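Local coordinates for designed helical repeat protein (Synthetic construct, PDB 5CWQ) that is a computationally designed protein built of stacked helices, with no known natural function, and probably serves as a test of designed repeat architectures, at residues Glu68-Val73 with Leu105-Val110; Ala46-Ala51 with Ile100-Leu105; Arg8-Ala13 with Ala51-Glu56. One frame throughout, in Å; residues are numbered along the deposited sequence.

All three contacts join helices, and neighbouring ones share a partner. Contact 1 packs helix 60-86 against helix 90-114, which follows it in the chain; contact 2 sets helix 90-114 against helix 33-57; contact 3 pairs helix 33-57 with the first helix, 5-30. Contacts 1 and 2 lie about 5 Å apart between centres, share Leu105 and also meet where Glu109 approaches Gln48. Contact 3 lies further from the chain's centre. The chemistry changes accordingly: contact 1, partly buried, is alanine against alanine and leucine with a glutamine at its edge, the buried contact 2 lays leucine methyls on a glutamine amide, and contact 3 joins one buried valine to partly exposed Ser10 and Glu9, with charged side chains around.

Contact 1 of 3, residues Glu68-Val73 with Leu105-Val110; sequences EKAQRV and LALAEV
Ala70, the first residue of 68-73 to reach the partner helix, places its CB in the angle between Ala106 and Leu107. The methyl lies 4.1 Å from Ala106 CB, and its tighter neighbour is Leu107, with Ala70 CB to Leu107 CD2 at 3.7 Å. Two alanines facing each other let the helices approach: the segment axes come within 9.1 Å at 159°, nearly antiparallel. Leucine suits the next position because it can fork. With CG of Leu107 anti to the carbonyl carbon (chi1 -70°), CD2 goes to Ala70 and CD1 is left for the following residue, Gln71.

Gln71 starts off beside the interface, but its chain bends at chi2 (62°) and brings the amide across Leu107. Its oxygen points almost straight at the methyl, Gln71 OE1 to Leu107 CD1 being 3.8 Å, a van der Waals contact. The amide nitrogen turns to Glu75 one turn along the same helix, a hydrogen bond that helps to fix the rotation of the group.

Helix 33-57 packs beside this antiparallel pair, touching Ala70 through Val47 and Val110 through Ala51, while helix 147-171 meets helix 90-114 at Ala108.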
loop_
_atom_site.group_PDB
_atom_site.type_symbol
_atom_site.label_atom_id
_atom_site.label_comp_id
_atom_site.label_asym_id
_atom_site.label_seq_id
_atom_site.Cartn_x
_atom_site.Cartn_y
_atom_site.Cartn_z
ATOM N N GLU A 68 8.002 -12.089 6.403
ATOM C CA GLU A 68 8.384 -11.844 7.788
ATOM C C GLU A 68 8.780 -10.386 7.972
ATOM O O GLU A 68 8.423 -9.755 8.967
ATOM C CB GLU A 68 9.539 -12.764 8.198
ATOM C CG GLU A 68 9.151 -14.234 8.316
ATOM C CD GLU A 68 10.353 -15.162 8.382
ATOM O OE1 GLU A 68 11.490 -14.665 8.529
ATOM O OE2 GLU A 68 10.157 -16.392 8.284
ATOM N N LYS A 69 9.511 -9.853 7.000
ATOM C CA LYS A 69 9.947 -8.466 7.054
ATOM C C LYS A 69 8.772 -7.514 6.840
ATOM O O LYS A 69 8.715 -6.446 7.449
ATOM C CB LYS A 69 11.041 -8.212 6.016
ATOM C CG LYS A 69 12.363 -8.879 6.365
ATOM C CD LYS A 69 13.428 -8.617 5.318
ATOM C CE LYS A 69 14.742 -9.287 5.698
ATOM N NZ LYS A 69 15.835 -8.986 4.731
ATOM N N ALA A 70 7.836 -7.909 5.982
ATOM C CA ALA A 70 6.637 -7.113 5.734
ATOM C C ALA A 70 5.767 -7.050 6.984
ATOM O O ALA A 70 5.200 -6.006 7.306
ATOM C CB ALA A 70 5.839 -7.692 4.566
ATOM N N GLN A 71 5.662 -8.179 7.677
ATOM C CA GLN A 71 4.865 -8.261 8.893
ATOM C C GLN A 71 5.434 -7.340 9.964
ATOM O O GLN A 71 4.691 -6.749 10.748
ATOM C CB GLN A 71 4.817 -9.703 9.409
ATOM C CG GLN A 71 3.990 -9.892 10.672
ATOM C CD GLN A 71 2.528 -9.543 10.468
ATOM O OE1 GLN A 71 2.010 -9.616 9.353
ATOM N NE2 GLN A 71 1.855 -9.160 11.547
ATOM N N ARG A 72 6.758 -7.226 9.983
ATOM C CA ARG A 72 7.448 -6.392 10.960
ATOM C C ARG A 72 7.161 -4.912 10.712
ATOM O O ARG A 72 6.842 -4.174 11.642
ATOM C CB ARG A 72 8.955 -6.663 10.916
ATOM C CG ARG A 72 9.765 -5.835 11.900
ATOM C CD ARG A 72 11.228 -6.248 11.899
ATOM N NE ARG A 72 12.057 -5.334 12.681
ATOM C CZ ARG A 72 13.366 -5.477 12.859
ATOM N NH1 ARG A 72 14.008 -6.501 12.313
ATOM N NH2 ARG A 72 14.037 -4.593 13.586
ATOM N N VAL A 73 7.271 -4.488 9.456
ATOM C CA VAL A 73 6.965 -3.109 9.079
ATOM C C VAL A 73 5.512 -2.793 9.410
ATOM O O VAL A 73 5.198 -1.714 9.913
ATOM C CB VAL A 73 7.219 -2.862 7.575
ATOM C CG1 VAL A 73 6.771 -1.462 7.162
ATOM C CG2 VAL A 73 8.685 -3.055 7.249
ATOM N N LEU A 105 0.354 -5.239 0.829
ATOM C CA LEU A 105 0.475 -5.576 -0.581
ATOM C C LEU A 105 1.626 -6.558 -0.768
ATOM O O LEU A 105 1.526 -7.510 -1.542
ATOM C CB LEU A 105 0.693 -4.320 -1.426
ATOM C CG LEU A 105 0.848 -4.544 -2.934
ATOM C CD1 LEU A 105 -0.400 -5.181 -3.528
ATOM C CD2 LEU A 105 1.151 -3.233 -3.635
ATOM N N ALA A 106 2.716 -6.322 -0.044
ATOM C CA ALA A 106 3.860 -7.221 -0.080
ATOM C C ALA A 106 3.460 -8.601 0.435
ATOM O O ALA A 106 3.848 -9.617 -0.140
ATOM C CB ALA A 106 5.011 -6.654 0.739
ATOM N N LEU A 107 2.671 -8.634 1.508
ATOM C CA LEU A 107 2.194 -9.898 2.063
ATOM C C LEU A 107 1.319 -10.643 1.058
ATOM O O LEU A 107 1.373 -11.868 0.963
ATOM C CB LEU A 107 1.410 -9.666 3.358
ATOM C CG LEU A 107 2.206 -9.202 4.581
ATOM C CD1 LEU A 107 1.260 -8.820 5.708
ATOM C CD2 LEU A 107 3.173 -10.277 5.044
ATOM N N ALA A 108 0.510 -9.897 0.316
ATOM C CA ALA A 108 -0.361 -10.484 -0.695
ATOM C C ALA A 108 0.460 -11.104 -1.824
ATOM O O ALA A 108 0.197 -12.231 -2.244
ATOM C CB ALA A 108 -1.310 -9.432 -1.244
ATOM N N GLU A 109 1.453 -10.359 -2.302
ATOM C CA GLU A 109 2.343 -10.825 -3.362
ATOM C C GLU A 109 3.038 -12.129 -2.977
ATOM O O GLU A 109 3.105 -13.063 -3.776
ATOM C CB GLU A 109 3.389 -9.751 -3.689
ATOM C CG GLU A 109 2.809 -8.489 -4.339
ATOM C CD GLU A 109 3.759 -7.299 -4.301
ATOM O OE1 GLU A 109 4.683 -7.288 -3.461
ATOM O OE2 GLU A 109 3.576 -6.368 -5.115
ATOM N N VAL A 110 3.553 -12.193 -1.754
ATOM C CA VAL A 110 4.222 -13.401 -1.282
ATOM C C VAL A 110 3.227 -14.554 -1.197
ATOM O O VAL A 110 3.526 -15.673 -1.612
ATOM C CB VAL A 110 4.886 -13.191 0.098
ATOM C CG1 VAL A 110 5.420 -14.512 0.648
ATOM C CG2 VAL A 110 6.008 -12.177 -0.010
#

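Contact 2 of 3, residues Ala46-Ala51 with Ile100-Leu105; sequences AVQELA and IALAVL
In Gln48, Leu102 and Leu105 alike CG stands anti to the backbone nitrogen, which turns their ends toward one another. In Gln48 (chi1 -177°) the chain stays extended through chi2, -166°, so that the amide reaches across the gap to helix 90-114. In Leu102 (chi1 -175°) the same choice swings the branch toward the glutamine, although its CB does not head there directly.

One methyl of Leu102 lies over the flat face of the Gln48 amide: Leu102 CD1 is 3.7 Å from Gln48 OE1 and 3.9 Å from Gln48 CD, and the two side chains run at about a right angle. Leu105 contributes on the same side of the amide plane, its methyl raised from that plane near the nitrogen, with Leu105 CD2 to Gln48 NE2 at 3.6 Å. The leucines meet the amide through van der Waals contact, with no hydrogen bond between the segments. Glutamine suits the place: its long aliphatic stem spans segments whose closest CA pair, Gln48 CA and Ala103 CA, is 7.2 Å apart, and its polar end finds a partner in Glu109, through a weak hydrogen bond from NE2.

A glycerol molecule, probably from the crystallisation liquor, lies about 4 Å from the Leu102 side chain. The two helices run in broadly the same direction; helix 60-86 packs on both, at Val47 and Ile100, and helix 147-171 covers Leu105 through Leu162 and Ala163.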
loop_
_atom_site.group_PDB
_atom_site.type_symbol
_atom_site.label_atom_id
_atom_site.label_comp_id
_atom_site.label_asym_id
_atom_site.label_seq_id
_atom_site.Cartn_x
_atom_site.Cartn_y
_atom_site.Cartn_z
ATOM N N ALA A 46 11.071 -1.224 0.070
ATOM C CA ALA A 46 12.190 -2.149 -0.044
ATOM C C ALA A 46 11.713 -3.590 0.099
ATOM O O ALA A 46 12.159 -4.474 -0.632
ATOM C CB ALA A 46 13.246 -1.832 1.008
ATOM N N VAL A 47 10.806 -3.820 1.043
ATOM C CA VAL A 47 10.275 -5.157 1.286
ATOM C C VAL A 47 9.453 -5.637 0.091
ATOM O O VAL A 47 9.494 -6.816 -0.259
ATOM C CB VAL A 47 9.415 -5.195 2.573
ATOM C CG1 VAL A 47 8.658 -6.510 2.695
ATOM C CG2 VAL A 47 10.297 -4.994 3.797
ATOM N N GLN A 48 8.710 -4.727 -0.533
ATOM C CA GLN A 48 7.957 -5.071 -1.733
ATOM C C GLN A 48 8.911 -5.521 -2.834
ATOM O O GLN A 48 8.616 -6.448 -3.587
ATOM C CB GLN A 48 7.119 -3.891 -2.224
ATOM C CG GLN A 48 6.256 -4.234 -3.437
ATOM C CD GLN A 48 5.678 -3.018 -4.130
ATOM O OE1 GLN A 48 6.210 -1.912 -4.026
ATOM N NE2 GLN A 48 4.580 -3.219 -4.849
ATOM N N GLU A 49 10.057 -4.853 -2.921
ATOM C CA GLU A 49 11.055 -5.187 -3.928
ATOM C C GLU A 49 11.612 -6.587 -3.683
ATOM O O GLU A 49 11.771 -7.369 -4.616
ATOM C CB GLU A 49 12.183 -4.153 -3.927
ATOM C CG GLU A 49 13.069 -4.206 -5.159
ATOM C CD GLU A 49 14.129 -3.117 -5.167
ATOM O OE1 GLU A 49 14.058 -2.208 -4.312
ATOM O OE2 GLU A 49 15.034 -3.173 -6.028
ATOM N N LEU A 50 11.896 -6.901 -2.422
ATOM C CA LEU A 50 12.394 -8.224 -2.052
ATOM C C LEU A 50 11.383 -9.314 -2.399
ATOM O O LEU A 50 11.754 -10.392 -2.864
ATOM C CB LEU A 50 12.720 -8.275 -0.557
ATOM C CG LEU A 50 13.902 -7.426 -0.088
ATOM C CD1 LEU A 50 13.916 -7.327 1.432
ATOM C CD2 LEU A 50 15.216 -7.997 -0.598
ATOM N N ALA A 51 10.107 -9.028 -2.169
ATOM C CA ALA A 51 9.044 -9.982 -2.460
ATOM C C ALA A 51 8.958 -10.267 -3.957
ATOM O O ALA A 51 8.800 -11.415 -4.373
ATOM C CB ALA A 51 7.713 -9.462 -1.941
ATOM N N ILE A 100 1.457 0.739 6.123
ATOM C CA ILE A 100 0.675 -0.457 6.419
ATOM C C ILE A 100 0.166 -1.096 5.130
ATOM O O ILE A 100 0.352 -2.292 4.908
ATOM C CB ILE A 100 -0.515 -0.122 7.359
ATOM C CG1 ILE A 100 -0.004 0.119 8.782
ATOM C CG2 ILE A 100 -1.559 -1.242 7.370
ATOM C CD1 ILE A 100 -1.043 0.695 9.739
ATOM N N ALA A 101 -0.462 -0.289 4.281
ATOM C CA ALA A 101 -1.070 -0.790 3.054
ATOM C C ALA A 101 -0.024 -1.391 2.118
ATOM O O ALA A 101 -0.265 -2.421 1.481
ATOM C CB ALA A 101 -1.835 0.327 2.353
ATOM N N LEU A 102 1.137 -0.752 2.035
ATOM C CA LEU A 102 2.204 -1.236 1.169
ATOM C C LEU A 102 2.779 -2.546 1.706
ATOM O O LEU A 102 3.148 -3.433 0.937
ATOM C CB LEU A 102 3.306 -0.182 1.032
ATOM C CG LEU A 102 4.443 -0.490 0.049
ATOM C CD1 LEU A 102 3.919 -0.890 -1.325
ATOM C CD2 LEU A 102 5.369 0.711 -0.079
ATOM N N ALA A 103 2.845 -2.666 3.029
ATOM C CA ALA A 103 3.305 -3.897 3.661
ATOM C C ALA A 103 2.321 -5.033 3.399
ATOM O O ALA A 103 2.728 -6.169 3.149
ATOM C CB ALA A 103 3.488 -3.690 5.154
ATOM N N VAL A 104 1.028 -4.722 3.466
ATOM C CA VAL A 104 -0.022 -5.700 3.185
ATOM C C VAL A 104 0.054 -6.164 1.735
ATOM O O VAL A 104 -0.164 -7.339 1.441
ATOM C CB VAL A 104 -1.434 -5.120 3.467
ATOM C CG1 VAL A 104 -2.528 -6.034 2.922
ATOM C CG2 VAL A 104 -1.637 -4.906 4.956
ATOM N N LEU A 105 0.354 -5.239 0.829
ATOM C CA LEU A 105 0.475 -5.576 -0.581
ATOM C C LEU A 105 1.626 -6.558 -0.768
ATOM O O LEU A 105 1.526 -7.510 -1.542
ATOM C CB LEU A 105 0.693 -4.320 -1.426
ATOM C CG LEU A 105 0.848 -4.544 -2.934
ATOM C CD1 LEU A 105 -0.400 -5.181 -3.528
ATOM C CD2 LEU A 105 1.151 -3.233 -3.635
#

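Contact 3 of 3, residues Arg8-Ala13 with Ala51-Glu56; sequences RESEEA and ARVACE
Val53 points from helix 33-57 at helix 5-30 and spreads its two methyls over neighbouring residues, Glu9 and Ser10. Its branch CG1 is anti to the backbone nitrogen (chi1 167°) and is directed at Ser10, where Val53 CG1 to Ser10 CB measures 4.1 Å. The other branch turns to the preceding residue: Val53 CG2 lies 4.5 Å from Glu9 CB, a looser touch. Both meetings are made through carbon, methyl against methylene, and no hydrogen bond joins the segments.

Ser10, whose CB leaves the backbone beside the partner helix rather than straight at it, is small enough for the backbones to come close, Ser10 CA to Val53 CA being 6.6 Å. The beta-branched valine offers two methyls on a short stem, one for each of two successive residues. Glu9 touches with CB, and its extended chain takes the carboxylate alongside the valine toward the end of helix 33-57, where Glu56 brings a second one: Glu9 OE1 and Glu56 OE1 are 5.7 Å apart, probably a mild repulsion eased by solvent at the exposed Glu56.

Elsewhere on helix 5-30, Arg8 forms a salt bridge one turn along, from Arg8 NH1 to Glu12 OE1 at 2.8 Å. Its hydrogen bond is weak and the arginine poorly ordered. On the partner helix, Cys55 is joined by a disulfide to Cys113 on helix 90-114. The two segments run antiparallel as arms of a helical hairpin, with small and branched side chains meeting between the helices and charged ones mostly along the margins, the basic element of an all-alpha helical repeat fold.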
loop_
_atom_site.group_PDB
_atom_site.type_symbol
_atom_site.label_atom_id
_atom_site.label_comp_id
_atom_site.label_asym_id
_atom_site.label_seq_id
_atom_site.Cartn_x
_atom_site.Cartn_y
_atom_site.Cartn_z
ATOM N N ARG A 8 21.556 -7.616 -8.081
ATOM C CA ARG A 8 21.772 -6.180 -7.966
ATOM C C ARG A 8 20.562 -5.509 -7.324
ATOM O O ARG A 8 20.703 -4.636 -6.469
ATOM C CB ARG A 8 22.045 -5.564 -9.338
ATOM C CG ARG A 8 22.634 -4.163 -9.281
ATOM C CD ARG A 8 22.382 -3.396 -10.569
ATOM N NE ARG A 8 20.964 -3.091 -10.748
ATOM C CZ ARG A 8 20.328 -2.089 -10.149
ATOM N NH1 ARG A 8 20.975 -1.281 -9.319
ATOM N NH2 ARG A 8 19.036 -1.893 -10.378
ATOM N N GLU A 9 19.372 -5.927 -7.743
ATOM C CA GLU A 9 18.132 -5.369 -7.218
ATOM C C GLU A 9 17.864 -5.866 -5.800
ATOM O O GLU A 9 17.360 -5.124 -4.958
ATOM C CB GLU A 9 16.958 -5.727 -8.129
ATOM C CG GLU A 9 17.087 -5.186 -9.543
ATOM C CD GLU A 9 15.957 -5.642 -10.446
ATOM O OE1 GLU A 9 14.944 -6.153 -9.922
ATOM O OE2 GLU A 9 16.083 -5.494 -11.680
ATOM N N SER A 10 18.204 -7.126 -5.546
ATOM C CA SER A 10 17.991 -7.734 -4.237
ATOM C C SER A 10 18.894 -7.107 -3.180
ATOM O O SER A 10 18.442 -6.767 -2.086
ATOM C CB SER A 10 18.237 -9.241 -4.305
ATOM O OG SER A 10 18.004 -9.854 -3.051
ATOM N N GLU A 11 20.173 -6.963 -3.510
ATOM C CA GLU A 11 21.138 -6.378 -2.589
ATOM C C GLU A 11 20.833 -4.907 -2.346
ATOM O O GLU A 11 20.958 -4.416 -1.222
ATOM C CB GLU A 11 22.559 -6.540 -3.130
ATOM C CG GLU A 11 23.063 -7.972 -3.096
ATOM C CD GLU A 11 24.482 -8.102 -3.611
ATOM O OE1 GLU A 11 24.997 -7.125 -4.194
ATOM O OE2 GLU A 11 25.083 -9.181 -3.430
ATOM N N GLU A 12 20.435 -4.205 -3.402
ATOM C CA GLU A 12 20.063 -2.799 -3.288
ATOM C C GLU A 12 18.811 -2.649 -2.431
ATOM O O GLU A 12 18.677 -1.687 -1.676
ATOM C CB GLU A 12 19.831 -2.189 -4.672
ATOM C CG GLU A 12 19.464 -0.712 -4.643
ATOM C CD GLU A 12 19.207 -0.146 -6.027
ATOM O OE1 GLU A 12 19.357 -0.895 -7.016
ATOM O OE2 GLU A 12 18.852 1.048 -6.126
ATOM N N ALA A 13 17.899 -3.608 -2.557
ATOM C CA ALA A 13 16.666 -3.602 -1.780
ATOM C C ALA A 13 16.973 -3.781 -0.297
ATOM O O ALA A 13 16.425 -3.072 0.549
ATOM C CB ALA A 13 15.726 -4.698 -2.267
ATOM N N ALA A 51 10.107 -9.028 -2.169
ATOM C CA ALA A 51 9.044 -9.982 -2.460
ATOM C C ALA A 51 8.958 -10.267 -3.957
ATOM O O ALA A 51 8.800 -11.415 -4.373
ATOM C CB ALA A 51 7.713 -9.462 -1.941
ATOM N N ARG A 52 9.064 -9.216 -4.762
ATOM C CA ARG A 52 8.977 -9.357 -6.209
ATOM C C ARG A 52 10.184 -10.106 -6.767
ATOM O O ARG A 52 10.062 -10.852 -7.739
ATOM C CB ARG A 52 8.845 -7.984 -6.870
ATOM C CG ARG A 52 7.449 -7.394 -6.753
ATOM C CD ARG A 52 7.359 -6.014 -7.377
ATOM N NE ARG A 52 5.985 -5.691 -7.760
ATOM C CZ ARG A 52 5.495 -5.776 -8.997
ATOM N NH1 ARG A 52 6.256 -6.167 -10.015
ATOM N NH2 ARG A 52 4.227 -5.456 -9.219
ATOM N N VAL A 53 11.347 -9.911 -6.149
ATOM C CA VAL A 53 12.545 -10.655 -6.526
ATOM C C VAL A 53 12.345 -12.134 -6.207
ATOM O O VAL A 53 12.713 -13.005 -6.995
ATOM C CB VAL A 53 13.806 -10.122 -5.798
ATOM C CG1 VAL A 53 14.987 -11.085 -5.950
ATOM C CG2 VAL A 53 14.184 -8.752 -6.330
ATOM N N ALA A 54 11.763 -12.410 -5.043
ATOM C CA ALA A 54 11.476 -13.781 -4.639
ATOM C C ALA A 54 10.498 -14.431 -5.617
ATOM O O ALA A 54 10.674 -15.586 -6.005
ATOM C CB ALA A 54 10.917 -13.813 -3.224
ATOM N N CYS A 55 9.473 -13.676 -6.008
ATOM C CA CYS A 55 8.482 -14.144 -6.974
ATOM C C CYS A 55 9.121 -14.526 -8.308
ATOM O O CYS A 55 8.741 -15.521 -8.921
ATOM C CB CYS A 55 7.415 -13.069 -7.212
ATOM S SG CYS A 55 6.280 -12.795 -5.830
ATOM N N GLU A 56 10.085 -13.732 -8.757
ATOM C CA GLU A 56 10.719 -13.967 -10.051
ATOM C C GLU A 56 11.683 -15.149 -9.988
ATOM O O GLU A 56 11.890 -15.845 -10.982
ATOM C CB GLU A 56 11.457 -12.712 -10.522
ATOM C CG GLU A 56 12.070 -12.849 -11.913
ATOM C CD GLU A 56 12.566 -11.529 -12.480
ATOM O OE1 GLU A 56 11.991 -10.473 -12.141
ATOM O OE2 GLU A 56 13.535 -11.547 -13.267
#